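Envelope glycoprotein (Thogoto virus, PDB 5XEA) probably attaches the virus to its host-cell receptor and later drives fusion of the virion with the host membrane. Local coordinates at residues 45-50 with 138-143. Residues are numbered along the deposited sequence; the frame is centred on the assembly and turned at random.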
loop_
_atom_site.group_PDB
_atom_site.type_symbol
_atom_site.label_atom_id
_atom_site.label_comp_id
_atom_site.label_asym_id
_atom_site.label_seq_id
_atom_site.Cartn_x
_atom_site.Cartn_y
_atom_site.Cartn_z
ATOM N N GLY B 45 -23.423 15.797 11.433
ATOM C CA GLY B 45 -24.004 15.950 12.755
ATOM C C GLY B 45 -25.027 14.874 13.050
ATOM O O GLY B 45 -25.705 14.369 12.155
ATOM N N TYR B 46 -25.131 14.528 14.339
ATOM C CA TYR B 46 -26.084 13.527 14.799
ATOM C C TYR B 46 -26.805 14.042 16.032
ATOM O O TYR B 46 -26.277 14.867 16.781
ATOM C CB TYR B 46 -25.410 12.167 15.108
ATOM C CG TYR B 46 -24.450 12.166 16.278
ATOM C CD1 TYR B 46 -24.880 11.846 17.566
ATOM C CD2 TYR B 46 -23.105 12.472 16.091
ATOM C CE1 TYR B 46 -23.999 11.855 18.631
ATOM C CE2 TYR B 46 -22.221 12.486 17.151
ATOM C CZ TYR B 46 -22.666 12.173 18.420
ATOM O OH TYR B 46 -21.764 12.185 19.468
ATOM N N ARG B 47 -28.020 13.539 16.230
ATOM C CA ARG B 47 -28.812 13.866 17.410
ATOM C C ARG B 47 -29.852 12.777 17.598
ATOM O O ARG B 47 -30.562 12.424 16.648
ATOM C CB ARG B 47 -29.483 15.232 17.266
ATOM C CG ARG B 47 -30.429 15.614 18.421
ATOM C CD ARG B 47 -30.814 17.077 18.258
ATOM N NE ARG B 47 -31.519 17.280 17.000
ATOM C CZ ARG B 47 -31.787 18.463 16.461
ATOM N NH1 ARG B 47 -31.416 19.580 17.074
ATOM N NH2 ARG B 47 -32.443 18.517 15.306
ATOM N N THR B 48 -29.944 12.263 18.816
ATOM C CA THR B 48 -30.897 11.210 19.149
ATOM C C THR B 48 -31.396 11.441 20.566
ATOM O O THR B 48 -30.669 11.958 21.426
ATOM C CB THR B 48 -30.225 9.821 18.989
ATOM O OG1 THR B 48 -29.983 9.568 17.599
ATOM C CG2 THR B 48 -31.060 8.709 19.555
ATOM N N ALA B 49 -32.650 11.058 20.809
ATOM C CA ALA B 49 -33.223 11.073 22.147
ATOM C C ALA B 49 -33.466 9.643 22.623
ATOM O O ALA B 49 -33.846 8.776 21.832
ATOM C CB ALA B 49 -34.538 11.870 22.174
ATOM N N TRP B 50 -33.193 9.391 23.898
ATOM C CA TRP B 50 -33.708 8.220 24.612
ATOM C C TRP B 50 -34.966 8.649 25.346
ATOM O O TRP B 50 -34.914 9.567 26.168
ATOM C CB TRP B 50 -32.695 7.655 25.613
ATOM C CG TRP B 50 -33.214 6.536 26.488
ATOM C CD1 TRP B 50 -33.535 6.615 27.817
ATOM C CD2 TRP B 50 -33.482 5.178 26.095
ATOM N NE1 TRP B 50 -33.981 5.392 28.272
ATOM C CE2 TRP B 50 -33.957 4.496 27.236
ATOM C CE3 TRP B 50 -33.361 4.474 24.891
ATOM C CZ2 TRP B 50 -34.305 3.136 27.215
ATOM C CZ3 TRP B 50 -33.720 3.123 24.864
ATOM C CH2 TRP B 50 -34.188 2.468 26.028
ATOM N N ILE B 138 -36.182 11.120 29.729
ATOM C CA ILE B 138 -35.700 11.576 28.436
ATOM C C ILE B 138 -34.264 12.065 28.582
ATOM O O ILE B 138 -33.961 12.853 29.488
ATOM C CB ILE B 138 -36.565 12.711 27.860
ATOM C CG1 ILE B 138 -38.045 12.341 27.851
ATOM C CG2 ILE B 138 -36.065 13.116 26.451
ATOM C CD1 ILE B 138 -38.893 13.447 27.282
ATOM N N ASP B 139 -33.392 11.644 27.657
ATOM C CA ASP B 139 -32.056 12.227 27.566
ATOM C C ASP B 139 -31.645 12.269 26.104
ATOM O O ASP B 139 -32.261 11.642 25.233
ATOM C CB ASP B 139 -31.034 11.464 28.428
ATOM C CG ASP B 139 -29.787 12.302 28.753
ATOM O OD1 ASP B 139 -29.737 13.502 28.362
ATOM O OD2 ASP B 139 -28.856 11.750 29.382
ATOM N N TRP B 140 -30.608 13.052 25.828
ATOM C CA TRP B 140 -30.237 13.365 24.457
ATOM C C TRP B 140 -28.762 13.087 24.232
ATOM O O TRP B 140 -27.952 13.176 25.155
ATOM C CB TRP B 140 -30.535 14.847 24.123
ATOM C CG TRP B 140 -31.991 15.148 24.105
ATOM C CD1 TRP B 140 -32.799 15.373 25.191
ATOM C CD2 TRP B 140 -32.836 15.208 22.954
ATOM N NE1 TRP B 140 -34.089 15.594 24.780
ATOM C CE2 TRP B 140 -34.149 15.480 23.416
ATOM C CE3 TRP B 140 -32.616 15.067 21.572
ATOM C CZ2 TRP B 140 -35.234 15.617 22.548
ATOM C CZ3 TRP B 140 -33.687 15.194 20.712
ATOM C CH2 TRP B 140 -34.989 15.477 21.206
ATOM N N ARG B 141 -28.422 12.777 22.981
ATOM C CA ARG B 141 -27.041 12.822 22.518
ATOM C C ARG B 141 -26.996 13.659 21.249
ATOM O O ARG B 141 -27.953 13.686 20.467
ATOM C CB ARG B 141 -26.444 11.431 22.241
ATOM C CG ARG B 141 -27.010 10.747 20.994
ATOM C CD ARG B 141 -26.745 9.240 21.001
ATOM N NE ARG B 141 -25.313 8.974 21.178
ATOM C CZ ARG B 141 -24.477 8.636 20.197
ATOM N NH1 ARG B 141 -24.912 8.512 18.952
ATOM N NH2 ARG B 141 -23.197 8.418 20.463
ATOM N N CYS B 142 -25.882 14.351 21.058
ATOM C CA CYS B 142 -25.674 15.057 19.801
ATOM C C CYS B 142 -24.187 15.304 19.622
ATOM O O CYS B 142 -23.409 15.256 20.579
ATOM C CB CYS B 142 -26.467 16.367 19.755
ATOM S SG CYS B 142 -25.998 17.548 21.036
ATOM N N GLY B 143 -23.800 15.564 18.386
ATOM C CA GLY B 143 -22.400 15.813 18.098
ATOM C C GLY B 143 -22.257 16.322 16.683
ATOM O O GLY B 143 -23.151 16.149 15.846
HETATM O O HOH W 1 -27.354 8.827 17.817
#
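Tyr46 lies across the neighbouring strand at Gly143, and Arg141 folds back beside the same ring, on one face of an antiparallel ladder between strands 40-56 and 133-156, part of a branched antiparallel sheet in this gp64-family (class III) fusogen. Six backbone hydrogen bonds join the pairs Tyr46–Gly143, Thr48–Arg141 and Trp50–Asp139, two to each; Arg141 N to Thr48 O is the straightest, 2.9 Å with 169° at the hydrogen.

The Tyr46 CB carries CG between the backbone N and the carbonyl carbon (chi1 66°), which lays the ring over the partner backbone. The ring centre sits over Gly143 N, with CZ and CE2 nearest to it; Gly143 CA lies over the same face, 3.9 Å from the centroid, a CH-pi contact. CD1 and CE1 turn to Arg141 NH1, and OH ends near Cys142 O, 3.7 Å away without a hydrogen bond. Gly143 has no CB in the path of the ring. The Arg141 chain runs past Thr48, CG lying 3.9 Å from Thr48 CB, then bends at chi3; CE1 of Tyr46 sits over one face of the guanidinium, the two planes 30° apart. Water 1, in the guanidinium plane, accepts from Arg141 NH1 at 2.7 Å and also bonds Thr48 OG1, which His72 holds as well. Helix 421-437 packs over this face.

On the other face Ala49 CB stands 3.5 Å from the centroid of the six-membered ring of Trp140, almost exactly on its normal, and Arg47 CG meets the ring edge. Beside them Cys142 is tied to Cys89 by a disulfide.

Arg47 bonds Tyr73 O and pairs with Glu79; Arg141 pairs with Glu121, Ser429 O and the water serving its other nitrogens. The two glutamates probably neutralise these buried charges.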